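Local atomic coordinates of Sts-2 protein (Mus musculus, PDB entry 3D4I), a protein that shows acid-dependent phosphatase activity in the histidine-phosphatase domain described here and probably interferes with CBL-mediated down-regulation of receptor tyrosine kinases. Residues 9-13 with 183-187; 74-78 with 233-237; 79-83 with 107-112; 87-93 with 193-199; 120-124 with 159-163. All coordinates share one frame; numbering follows the deposited sequence.

Contact 1 of 5, residues 9-13 with 183-187; sequences RRGIL and MGQII
The guanidinium of Arg10 meets the carbonyl oxygen of Ile187 at its edge and in its plane, while CD1 of Ile187 lies over one of its faces and the oxygen of Ile186 approaches obliquely. The main bond runs from Arg10 NH1 to Ile187 O, 2.6 Å long with an angle of 158° at the hydrogen. It arrives in the carbonyl plane on a lone pair. A second bond to the same oxygen, from Arg10 NH2 at 3.1 Å, is bent and weak. The Arg10 chain is fully extended, its CG anti to the backbone N (chi1 -152°), and this straight reach carries the flat group from the backbone of Arg10 to the C-terminal end of helix 172-187. CG2 of Ile187 also touches Arg10 NH1, at 3.4 Å.

Beside this polar junction Ile12 supplies the apolar half. Its CD1 packs on Ile187 CD1 at 3.8 Å, and its CG2 meets Met183 CE tip to tip at 4.0 Å, the bent methionine chain bringing the methyl round. Trp248 of strand 248-251 touches both Ile12 and Ile187.

Ile187 closes its helix, where carbonyls lack a following turn to bind them. One strong and one weak N-H bond from a cation supply donors there, and the positive charge probably also suits the negative end of the helix dipole, in a largely buried place.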
# COMPACT_ATOMS: atom_id res chain seq x y z
N ARG A 9 14.89 -7.35 27.23
CA ARG A 9 13.92 -6.54 27.96
C ARG A 9 12.54 -6.74 27.38
O ARG A 9 12.36 -6.80 26.15
CB ARG A 9 14.30 -5.06 27.90
CG ARG A 9 15.49 -4.71 28.78
CD ARG A 9 16.05 -3.33 28.47
NE ARG A 9 17.26 -3.09 29.27
CZ ARG A 9 17.37 -2.17 30.23
NH1 ARG A 9 16.37 -1.35 30.50
NH2 ARG A 9 18.51 -2.06 30.90
N ARG A 10 11.57 -6.87 28.28
CA ARG A 10 10.17 -6.89 27.92
C ARG A 10 9.78 -5.62 27.15
O ARG A 10 10.13 -4.50 27.55
CB ARG A 10 9.32 -7.00 29.18
CG ARG A 10 8.01 -7.68 28.92
CD ARG A 10 7.18 -7.77 30.14
NE ARG A 10 5.86 -8.25 29.74
CZ ARG A 10 4.81 -8.35 30.55
NH1 ARG A 10 4.91 -7.99 31.82
NH2 ARG A 10 3.66 -8.80 30.07
N GLY A 11 9.02 -5.78 26.07
CA GLY A 11 8.58 -4.63 25.27
C GLY A 11 7.07 -4.56 25.09
O GLY A 11 6.39 -5.59 25.07
N ILE A 12 6.57 -3.33 24.96
CA ILE A 12 5.16 -3.08 24.63
C ILE A 12 5.17 -2.14 23.41
O ILE A 12 5.74 -1.05 23.48
CB ILE A 12 4.40 -2.43 25.80
CG1 ILE A 12 4.04 -3.48 26.86
CG2 ILE A 12 3.11 -1.69 25.30
CD1 ILE A 12 2.78 -4.23 26.54
N LEU A 13 4.59 -2.60 22.31
CA LEU A 13 4.65 -1.87 21.04
C LEU A 13 3.22 -1.56 20.65
O LEU A 13 2.44 -2.46 20.30
CB LEU A 13 5.35 -2.70 19.95
CG LEU A 13 5.49 -2.03 18.57
CD1 LEU A 13 6.31 -0.74 18.64
CD2 LEU A 13 6.14 -3.04 17.60
N MET A 183 -3.99 -1.76 30.72
CA MET A 183 -2.55 -1.93 30.56
C MET A 183 -1.95 -2.61 31.79
O MET A 183 -1.08 -3.47 31.66
CB MET A 183 -1.85 -0.60 30.28
CG MET A 183 -2.09 -0.04 28.84
SD MET A 183 -1.93 -1.28 27.52
CE MET A 183 -0.19 -1.63 27.52
N GLY A 184 -2.42 -2.22 32.98
CA GLY A 184 -2.07 -2.93 34.22
C GLY A 184 -2.30 -4.43 34.15
O GLY A 184 -1.41 -5.22 34.50
N GLN A 185 -3.49 -4.84 33.70
CA GLN A 185 -3.81 -6.27 33.56
C GLN A 185 -2.97 -6.94 32.47
O GLN A 185 -2.52 -8.07 32.64
CB GLN A 185 -5.31 -6.47 33.31
CG GLN A 185 -5.69 -7.88 32.85
CD GLN A 185 -7.21 -8.17 32.94
OE1 GLN A 185 -7.85 -7.86 33.95
NE2 GLN A 185 -7.76 -8.79 31.89
N ILE A 186 -2.76 -6.24 31.37
CA ILE A 186 -1.96 -6.77 30.27
C ILE A 186 -0.54 -7.09 30.75
O ILE A 186 -0.02 -8.17 30.49
CB ILE A 186 -1.96 -5.81 29.04
CG1 ILE A 186 -3.36 -5.80 28.39
CG2 ILE A 186 -0.92 -6.23 28.01
CD1 ILE A 186 -3.52 -4.78 27.28
N ILE A 187 0.07 -6.15 31.48
CA ILE A 187 1.44 -6.35 31.98
C ILE A 187 1.54 -7.56 32.93
O ILE A 187 2.52 -8.31 32.89
CB ILE A 187 2.01 -5.05 32.63
CG1 ILE A 187 2.13 -3.95 31.59
CG2 ILE A 187 3.36 -5.30 33.31
CD1 ILE A 187 2.68 -4.40 30.29

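Contact 2 of 5, residues 74-78 with 233-237; sequences QARLA and SLGMC
Helix 69-85 lies on one side of the central sheet of the histidine-phosphatase domain, and here Gln74, Ala75 and Ala78 on it receive Leu234 and Ser233 from the turn that leads into strand 236-241. Leu234 does most of the work. Its branches straddle the helix surface: CD1 packs on the methyl CB of Ala78 at 3.6 Å, whereas CD2 sits against Gln74 CB at 3.8 Å and beside the backbone N of Ala75. CG of Leu234, at the fork, rests 3.6 Å from Gln74 O, an oxygen that already accepts the helical bond from Ala78 N. The two alanines keep this side of the helix low, and the leucine backbone can come close, with 6.6 Å between the CA atoms of Ala75 and Leu234. Leu234 itself has a positive phi (58°), a left-handed conformation that turns the chain just before the strand.

No hydrogen bond crosses the contact. Gln74 runs extended beyond CG past Ser233, with OE1 only 3.1 Å from Ser233 CB, but its amide is spent on other partners: NE2 bonds to His260 NE2 and OE1 accepts from Glu19 N. The backbone oxygen of Ser233 is bonded by Asn263 of the second subunit, which places the contact at the dimer interface.

Glu19 directly follows the Arg-His-Gly signature that begins at Arg16, so Gln74 probably helps to position the loop after it. Such helix-on-sheet packing beside the signature loop belongs to the alpha/beta sandwich of the histidine phosphatase superfamily.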
# COMPACT_ATOMS: atom_id res chain seq x y z
N GLN A 74 -0.40 -1.61 4.36
CA GLN A 74 0.40 -1.00 5.42
C GLN A 74 0.64 -1.99 6.57
O GLN A 74 1.76 -2.10 7.05
CB GLN A 74 -0.27 0.28 5.95
CG GLN A 74 -0.47 1.35 4.86
CD GLN A 74 -1.46 2.41 5.30
OE1 GLN A 74 -2.33 2.15 6.12
NE2 GLN A 74 -1.31 3.60 4.76
N ALA A 75 -0.40 -2.72 6.96
CA ALA A 75 -0.32 -3.68 8.06
C ALA A 75 0.64 -4.82 7.73
O ALA A 75 1.50 -5.18 8.54
CB ALA A 75 -1.74 -4.23 8.40
N ARG A 76 0.51 -5.35 6.51
CA ARG A 76 1.41 -6.41 6.06
C ARG A 76 2.87 -5.95 5.95
O ARG A 76 3.81 -6.71 6.28
CB ARG A 76 0.91 -7.01 4.73
CG ARG A 76 -0.44 -7.80 4.82
CD ARG A 76 -0.77 -8.48 3.46
NE ARG A 76 -1.92 -9.42 3.53
CZ ARG A 76 -2.79 -9.67 2.54
NH1 ARG A 76 -2.72 -9.03 1.37
NH2 ARG A 76 -3.75 -10.57 2.73
N LEU A 77 3.08 -4.73 5.46
CA LEU A 77 4.43 -4.17 5.33
C LEU A 77 5.12 -4.03 6.70
O LEU A 77 6.29 -4.39 6.87
CB LEU A 77 4.40 -2.81 4.61
CG LEU A 77 5.72 -2.27 4.04
CD1 LEU A 77 6.15 -3.11 2.82
CD2 LEU A 77 5.54 -0.82 3.68
N ALA A 78 4.39 -3.49 7.66
CA ALA A 78 4.83 -3.46 9.07
C ALA A 78 5.15 -4.86 9.65
O ALA A 78 6.17 -5.02 10.31
CB ALA A 78 3.78 -2.75 9.93
N SER A 233 -1.22 5.94 9.90
CA SER A 233 -1.54 4.51 9.89
C SER A 233 -0.29 3.71 10.19
O SER A 233 0.80 4.05 9.73
CB SER A 233 -2.12 4.12 8.53
OG SER A 233 -3.38 4.73 8.38
N LEU A 234 -0.46 2.65 10.99
CA LEU A 234 0.64 1.85 11.50
C LEU A 234 1.68 2.65 12.31
O LEU A 234 2.79 2.18 12.52
CB LEU A 234 1.32 1.03 10.36
CG LEU A 234 0.63 -0.30 10.00
CD1 LEU A 234 0.73 -1.27 11.17
CD2 LEU A 234 -0.82 -0.09 9.68
N GLY A 235 1.32 3.86 12.78
CA GLY A 235 2.23 4.64 13.63
C GLY A 235 2.49 3.85 14.91
O GLY A 235 1.60 3.14 15.37
N MET A 236 3.71 3.93 15.47
CA MET A 236 4.05 3.13 16.64
C MET A 236 4.72 3.91 17.78
O MET A 236 5.44 4.87 17.53
CB MET A 236 4.99 1.99 16.22
CG MET A 236 4.42 1.05 15.20
SD MET A 236 5.63 -0.17 14.72
CE MET A 236 4.70 -1.15 13.54
N CYS A 237 4.46 3.47 19.02
CA CYS A 237 5.11 3.96 20.25
C CYS A 237 5.63 2.70 20.94
O CYS A 237 4.85 1.77 21.14
CB CYS A 237 4.07 4.60 21.19
SG CYS A 237 4.78 5.34 22.66

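Contact 3 of 5, residues 79-83 with 107-112; sequences GEALL and ILEELK
Leu83 holds CG anti to its backbone N (chi1 -172°), which lays the side chain over the last turn of helix 98-111. Leu111 answers with chi1 at -114° and chi2 also unstaggered, a strained shape that slides its CD1 to 3.5 Å from Leu83 N and 3.9 Å from Leu82 CB. The segments' axes approach to 7.6 Å at 37°. Gly79 permits this: its CA is 3.7 Å from Ile107 O, and a side chain there would run into Ile107 O and Glu110 CB. Glu110 CB lies against the backbone, 3.4 Å from Glu80 N. Leu82 CD1 packs on Ile107 CG2 at 3.9 Å.

CD2 of Leu83 covers Glu110 O at 3.5 Å and touches CE of Lys112, the residue whose positive phi ends the helix in a Schellman motif. Cutting this leucine back to an alanine would probably open a gap over Glu110 O and deprive Lys112 CE of its neighbour.

Holding the helices together is thus close packing of carbons on carbons and backbone atoms, with no hydrogen bond across. The like-charged Glu80 and Glu110 may repel mildly, which Arg49 of the second subunit, a long and weak partner of Glu80, may offset.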
# COMPACT_ATOMS: atom_id res chain seq x y z
N GLY A 79 4.27 -5.83 9.44
CA GLY A 79 4.50 -7.21 9.91
C GLY A 79 5.77 -7.82 9.31
O GLY A 79 6.58 -8.44 10.01
N GLU A 80 5.94 -7.63 8.01
CA GLU A 80 7.16 -8.05 7.30
C GLU A 80 8.43 -7.38 7.85
O GLU A 80 9.46 -8.06 8.03
CB GLU A 80 7.00 -7.79 5.80
CG GLU A 80 8.23 -8.25 4.98
CD GLU A 80 8.14 -7.75 3.55
OE1 GLU A 80 7.80 -6.57 3.36
OE2 GLU A 80 8.40 -8.53 2.63
N ALA A 81 8.36 -6.08 8.14
CA ALA A 81 9.50 -5.39 8.77
C ALA A 81 9.79 -5.96 10.16
O ALA A 81 10.95 -6.17 10.52
CB ALA A 81 9.25 -3.88 8.85
N LEU A 82 8.73 -6.22 10.93
CA LEU A 82 8.90 -6.88 12.22
C LEU A 82 9.60 -8.22 12.09
O LEU A 82 10.52 -8.50 12.86
CB LEU A 82 7.57 -7.03 12.97
CG LEU A 82 7.10 -5.72 13.61
CD1 LEU A 82 5.60 -5.77 13.93
CD2 LEU A 82 7.96 -5.37 14.89
N LEU A 83 9.17 -9.04 11.13
CA LEU A 83 9.90 -10.29 10.83
C LEU A 83 11.39 -10.03 10.54
O LEU A 83 12.26 -10.67 11.14
CB LEU A 83 9.26 -11.10 9.68
CG LEU A 83 9.85 -12.50 9.45
CD1 LEU A 83 9.65 -13.37 10.71
CD2 LEU A 83 9.25 -13.19 8.23
N ILE A 107 -0.46 -8.27 10.43
CA ILE A 107 0.87 -8.27 11.05
C ILE A 107 1.32 -9.70 11.41
O ILE A 107 2.42 -10.11 11.05
CB ILE A 107 0.91 -7.34 12.29
CG1 ILE A 107 0.75 -5.88 11.89
CG2 ILE A 107 2.20 -7.54 13.10
CD1 ILE A 107 0.54 -4.94 13.08
N LEU A 108 0.46 -10.44 12.12
CA LEU A 108 0.77 -11.82 12.52
C LEU A 108 1.02 -12.77 11.34
O LEU A 108 1.88 -13.64 11.43
CB LEU A 108 -0.34 -12.39 13.40
CG LEU A 108 -0.36 -11.97 14.88
CD1 LEU A 108 -1.74 -12.26 15.43
CD2 LEU A 108 0.71 -12.72 15.69
N GLU A 109 0.26 -12.61 10.26
CA GLU A 109 0.43 -13.43 9.06
C GLU A 109 1.82 -13.22 8.46
O GLU A 109 2.52 -14.18 8.12
CB GLU A 109 -0.70 -13.20 8.06
CG GLU A 109 -1.94 -14.02 8.38
CD GLU A 109 -3.16 -13.62 7.55
OE1 GLU A 109 -3.04 -12.82 6.59
OE2 GLU A 109 -4.26 -14.12 7.87
N GLU A 110 2.26 -11.96 8.42
CA GLU A 110 3.58 -11.64 7.88
C GLU A 110 4.72 -12.00 8.83
O GLU A 110 5.84 -12.24 8.39
CB GLU A 110 3.69 -10.17 7.50
CG GLU A 110 2.85 -9.78 6.29
CD GLU A 110 3.28 -10.47 5.02
OE1 GLU A 110 4.50 -10.71 4.81
OE2 GLU A 110 2.36 -10.79 4.23
N LEU A 111 4.41 -12.04 10.13
CA LEU A 111 5.36 -12.56 11.13
C LEU A 111 5.44 -14.09 11.13
O LEU A 111 6.32 -14.65 11.78
CB LEU A 111 4.91 -12.14 12.53
CG LEU A 111 5.62 -11.19 13.51
CD1 LEU A 111 7.13 -10.92 13.24
CD2 LEU A 111 4.86 -9.94 13.77
N LYS A 112 4.50 -14.75 10.46
CA LYS A 112 4.36 -16.21 10.47
C LYS A 112 3.94 -16.78 11.83
O LYS A 112 4.22 -17.95 12.16
CB LYS A 112 5.62 -16.92 9.94
CG LYS A 112 5.95 -16.57 8.50
CD LYS A 112 7.24 -17.23 8.03
CE LYS A 112 7.86 -16.49 6.83
NZ LYS A 112 6.82 -15.93 5.92

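Contact 4 of 5, residues 87-93 with 193-199; sequences VRVTAVF and DMGITLI
Arg88 to Phe93 and Ile196 to Leu198 form a parallel ladder in which each backbone bond across is nearly straight. Ile196 N gives its hydrogen to Arg88 O (2.8 Å), and Ile196 O receives that of Thr90 N (2.9 Å). Leu198 repeats the pattern, N to Ala91 O and O from Phe93 N, the last at 177°. The register slips by one residue between Val89 and Ala91, a beta bulge around Thr90. Thr197 turns its backbone the other way, to Gly11 and Leu13. Gly195 also bonds to Gly11 through its backbone, but its N is buried with no partner in the model.

Beyond the ladder the side-chain hydroxyl of Thr90 is the donor to Asp193. OG1 stands between the backbone N and the carbonyl carbon (chi1 59°) and points at Asp193 OD2, modelled at a very short 2.5 Å. Arg88 NH1 comes within 4.1 Å of Asp193 OD1, too far for a salt bridge, while Thr90 CG2 lies over one face of the Arg88 guanidinium. Replacing this aspartate with an alanine would probably strand the Thr90 hydroxyl without its acceptor and take this negative charge from beside Arg88.

Carbon contacts fill both faces of the sheet: Val92 CB and Leu198 CB lie side by side at 3.8 Å, and Thr197 CG2 meets the edge of the Phe93 ring, 3.4 Å from CD1. Helix 98-111 covers the face of Val92 and Leu198, through Leu108 and Ile107; helix 172-187 covers the other, where Ile186 touches Phe93 and Ile199. Strands 11-16 and 119-121 continue the sheet beyond the pair.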
# COMPACT_ATOMS: atom_id res chain seq x y z
N VAL A 87 13.01 -9.39 16.07
CA VAL A 87 12.46 -9.30 17.42
C VAL A 87 11.50 -10.46 17.73
O VAL A 87 10.86 -11.02 16.84
CB VAL A 87 11.78 -7.92 17.72
CG1 VAL A 87 12.74 -6.79 17.47
CG2 VAL A 87 10.46 -7.73 16.92
N ARG A 88 11.41 -10.80 19.02
CA ARG A 88 10.53 -11.86 19.50
C ARG A 88 9.18 -11.28 19.92
O ARG A 88 9.11 -10.58 20.92
CB ARG A 88 11.20 -12.56 20.71
CG ARG A 88 10.49 -13.83 21.15
CD ARG A 88 11.31 -14.70 22.17
NE ARG A 88 10.40 -15.69 22.74
CZ ARG A 88 9.94 -15.68 23.99
NH1 ARG A 88 10.34 -14.74 24.84
NH2 ARG A 88 9.09 -16.62 24.38
N VAL A 89 8.12 -11.57 19.16
CA VAL A 89 6.77 -11.17 19.52
C VAL A 89 6.10 -12.33 20.24
O VAL A 89 6.06 -13.44 19.70
CB VAL A 89 5.93 -10.79 18.26
CG1 VAL A 89 4.48 -10.49 18.63
CG2 VAL A 89 6.57 -9.62 17.52
N THR A 90 5.57 -12.07 21.44
CA THR A 90 5.03 -13.12 22.32
C THR A 90 3.54 -13.02 22.60
O THR A 90 2.94 -13.95 23.14
CB THR A 90 5.77 -13.12 23.68
OG1 THR A 90 5.63 -11.85 24.31
CG2 THR A 90 7.24 -13.39 23.46
N ALA A 91 2.93 -11.89 22.28
CA ALA A 91 1.52 -11.70 22.57
C ALA A 91 0.99 -10.53 21.76
O ALA A 91 1.73 -9.63 21.39
CB ALA A 91 1.28 -11.48 24.05
N VAL A 92 -0.31 -10.59 21.47
CA VAL A 92 -0.99 -9.50 20.81
C VAL A 92 -2.40 -9.30 21.31
O VAL A 92 -3.20 -10.25 21.44
CB VAL A 92 -0.82 -9.42 19.23
CG1 VAL A 92 0.14 -10.44 18.64
CG2 VAL A 92 -2.13 -9.27 18.45
N PHE A 93 -2.64 -8.05 21.68
CA PHE A 93 -3.92 -7.58 22.12
C PHE A 93 -4.42 -6.62 21.05
O PHE A 93 -3.62 -5.89 20.44
CB PHE A 93 -3.78 -6.88 23.46
CG PHE A 93 -3.28 -7.78 24.56
CD1 PHE A 93 -1.93 -8.08 24.67
CD2 PHE A 93 -4.17 -8.34 25.48
CE1 PHE A 93 -1.45 -8.94 25.68
CE2 PHE A 93 -3.71 -9.18 26.51
CZ PHE A 93 -2.35 -9.47 26.60
N ASP A 193 7.59 -12.58 31.15
CA ASP A 193 7.81 -12.54 29.69
C ASP A 193 8.93 -11.59 29.27
O ASP A 193 9.02 -10.47 29.80
CB ASP A 193 6.52 -12.13 28.99
CG ASP A 193 6.56 -12.39 27.50
OD1 ASP A 193 7.23 -13.36 27.07
OD2 ASP A 193 5.90 -11.63 26.76
N MET A 194 9.76 -12.01 28.31
CA MET A 194 10.88 -11.16 27.85
C MET A 194 10.88 -10.73 26.37
O MET A 194 11.87 -10.16 25.88
CB MET A 194 12.24 -11.74 28.28
CG MET A 194 12.44 -11.65 29.79
SD MET A 194 13.81 -12.60 30.49
CE MET A 194 14.86 -11.27 31.09
N GLY A 195 9.78 -10.96 25.68
CA GLY A 195 9.64 -10.47 24.31
C GLY A 195 8.70 -9.27 24.23
O GLY A 195 8.44 -8.58 25.24
N ILE A 196 8.21 -9.02 23.02
CA ILE A 196 7.35 -7.88 22.75
C ILE A 196 5.88 -8.27 22.68
O ILE A 196 5.50 -9.21 22.00
CB ILE A 196 7.75 -7.16 21.43
CG1 ILE A 196 9.23 -6.74 21.47
CG2 ILE A 196 6.81 -5.96 21.12
CD1 ILE A 196 9.73 -6.09 20.17
N THR A 197 5.05 -7.52 23.40
CA THR A 197 3.61 -7.61 23.28
C THR A 197 3.10 -6.50 22.35
O THR A 197 3.40 -5.32 22.54
CB THR A 197 2.93 -7.44 24.66
OG1 THR A 197 3.33 -8.53 25.50
CG2 THR A 197 1.39 -7.44 24.53
N LEU A 198 2.29 -6.88 21.35
CA LEU A 198 1.68 -5.86 20.47
C LEU A 198 0.34 -5.39 21.02
O LEU A 198 -0.45 -6.21 21.49
CB LEU A 198 1.53 -6.41 19.05
CG LEU A 198 2.73 -7.12 18.38
CD1 LEU A 198 2.37 -7.50 16.93
CD2 LEU A 198 3.98 -6.28 18.37
N ILE A 199 0.11 -4.08 20.99
CA ILE A 199 -1.14 -3.48 21.40
C ILE A 199 -1.65 -2.78 20.13
O ILE A 199 -1.19 -1.70 19.79
CB ILE A 199 -0.94 -2.43 22.55
CG1 ILE A 199 -0.26 -3.04 23.80
CG2 ILE A 199 -2.27 -1.73 22.90
CD1 ILE A 199 -0.97 -4.20 24.44

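Contact 5 of 5, residues 120-124 with 159-163; sequences RVEPG and PALPR
Glu122 takes two backbone N-H groups of the 159-163 loop into its carboxylate: Ala160 N bonds to OE1 at 2.7 Å and Leu161 N to OE2 at 3.0 Å, both on the syn side and some 15° out of plane. OE2 also accepts from Gly124 N on its anti lone pair, and Tyr157 OH bonds to OE1. Four donors thus hold the group, which is bent back at chi2 (51°) to reach the loop. With so many N-H and O-H donors it is probably stabilised as the anion.

Van der Waals contacts centre on Pro123. Its CB lies a close 3.1 Å from Leu161 O, its CD packs on Pro159 CB at 3.7 Å, and its CG sits over one face of the Arg163 guanidinium, toward the rim. That arginine is folded over the proline ring, with NH2 ending 3.8 Å from Val121 CG1.

One water joins the sides, donating to Val121 O (2.9 Å) and accepting a weak bond from Arg163 NH1 at the guanidinium edge.

The chain leaves the sheet after strand 119-121, though the backbone of Glu122 still bonds to Ala94; the contact reaches helix 172-187, where Ser182 touches Glu122 and Ala160 and Arg178 bonds to Gly124 O.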
# COMPACT_ATOMS: atom_id res chain seq x y z
N ARG A 120 -5.81 -11.43 21.41
CA ARG A 120 -6.59 -11.18 22.60
C ARG A 120 -7.38 -9.90 22.43
O ARG A 120 -6.80 -8.81 22.43
CB ARG A 120 -5.68 -11.09 23.82
CG ARG A 120 -5.22 -12.47 24.25
CD ARG A 120 -3.84 -12.46 24.83
NE ARG A 120 -3.53 -13.75 25.43
CZ ARG A 120 -2.41 -14.02 26.09
NH1 ARG A 120 -1.48 -13.10 26.22
NH2 ARG A 120 -2.24 -15.23 26.61
N VAL A 121 -8.69 -10.03 22.29
CA VAL A 121 -9.51 -8.84 22.07
C VAL A 121 -9.80 -8.17 23.41
O VAL A 121 -10.38 -8.78 24.32
CB VAL A 121 -10.81 -9.15 21.27
CG1 VAL A 121 -11.66 -7.86 21.08
CG2 VAL A 121 -10.48 -9.74 19.92
N GLU A 122 -9.34 -6.93 23.51
CA GLU A 122 -9.44 -6.15 24.73
C GLU A 122 -10.23 -4.87 24.49
O GLU A 122 -9.68 -3.88 24.02
CB GLU A 122 -8.04 -5.82 25.28
CG GLU A 122 -8.04 -4.99 26.61
CD GLU A 122 -8.93 -5.60 27.70
OE1 GLU A 122 -8.59 -6.69 28.16
OE2 GLU A 122 -9.97 -4.99 28.08
N PRO A 123 -11.53 -4.88 24.80
CA PRO A 123 -12.27 -3.61 24.75
C PRO A 123 -11.73 -2.48 25.61
O PRO A 123 -12.04 -1.33 25.34
CB PRO A 123 -13.68 -4.02 25.21
CG PRO A 123 -13.78 -5.43 24.79
CD PRO A 123 -12.42 -6.01 25.11
N GLY A 124 -10.93 -2.79 26.63
CA GLY A 124 -10.32 -1.74 27.44
C GLY A 124 -9.33 -0.85 26.67
O GLY A 124 -8.95 0.22 27.16
N PRO A 159 -11.21 -10.17 29.19
CA PRO A 159 -10.74 -8.79 29.03
C PRO A 159 -10.83 -8.03 30.34
O PRO A 159 -11.69 -8.35 31.18
CB PRO A 159 -11.71 -8.20 27.99
CG PRO A 159 -12.95 -9.03 28.08
CD PRO A 159 -12.45 -10.42 28.43
N ALA A 160 -9.94 -7.06 30.51
CA ALA A 160 -9.97 -6.14 31.65
C ALA A 160 -11.25 -5.33 31.69
O ALA A 160 -11.78 -5.03 32.76
CB ALA A 160 -8.77 -5.21 31.62
N LEU A 161 -11.74 -4.95 30.50
CA LEU A 161 -13.04 -4.30 30.39
C LEU A 161 -13.88 -5.01 29.33
O LEU A 161 -13.56 -4.95 28.14
CB LEU A 161 -12.88 -2.80 30.08
CG LEU A 161 -14.17 -1.96 30.00
CD1 LEU A 161 -14.75 -1.67 31.38
CD2 LEU A 161 -13.89 -0.67 29.25
N PRO A 162 -14.95 -5.71 29.77
CA PRO A 162 -15.89 -6.32 28.84
C PRO A 162 -16.55 -5.28 27.93
O PRO A 162 -16.74 -4.14 28.34
CB PRO A 162 -16.93 -6.95 29.77
CG PRO A 162 -16.22 -7.14 31.09
CD PRO A 162 -15.30 -5.96 31.18
N ARG A 163 -16.88 -5.67 26.70
CA ARG A 163 -17.41 -4.71 25.73
C ARG A 163 -18.67 -3.98 26.21
O ARG A 163 -18.78 -2.78 26.01
CB ARG A 163 -17.57 -5.29 24.31
CG ARG A 163 -18.52 -6.50 24.12
CD ARG A 163 -17.75 -7.78 23.78
NE ARG A 163 -17.08 -7.77 22.47
CZ ARG A 163 -15.90 -8.34 22.19
NH1 ARG A 163 -15.19 -8.99 23.12
NH2 ARG A 163 -15.41 -8.25 20.96
O HOH W 1 -12.61 -10.64 24.39

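Overall arrangement
One mixed sheet runs through contacts 1, 2, 4 and 5, and contact 3 is the helix pair on one of its faces. Contacts 1 and 4 lie closest, centres about 8 Å apart, sharing the backbone bond of Gly11 O with Thr197 N (2.9 Å). Contact 4 continues into contact 5 through Val92 O and Arg120 N, also 2.9 Å. On the helical side contact 3 touches contact 4, Ile107 CG2 meeting Leu198 CD1 at 3.8 Å, and shares helix 69-85 with contact 2. Contacts 2 and 5 stay about 15 Å apart at their nearest atoms. Contact 2 borders the Arg-His-Gly signature of the probable active site; contacts 2 and 3 reach the second subunit.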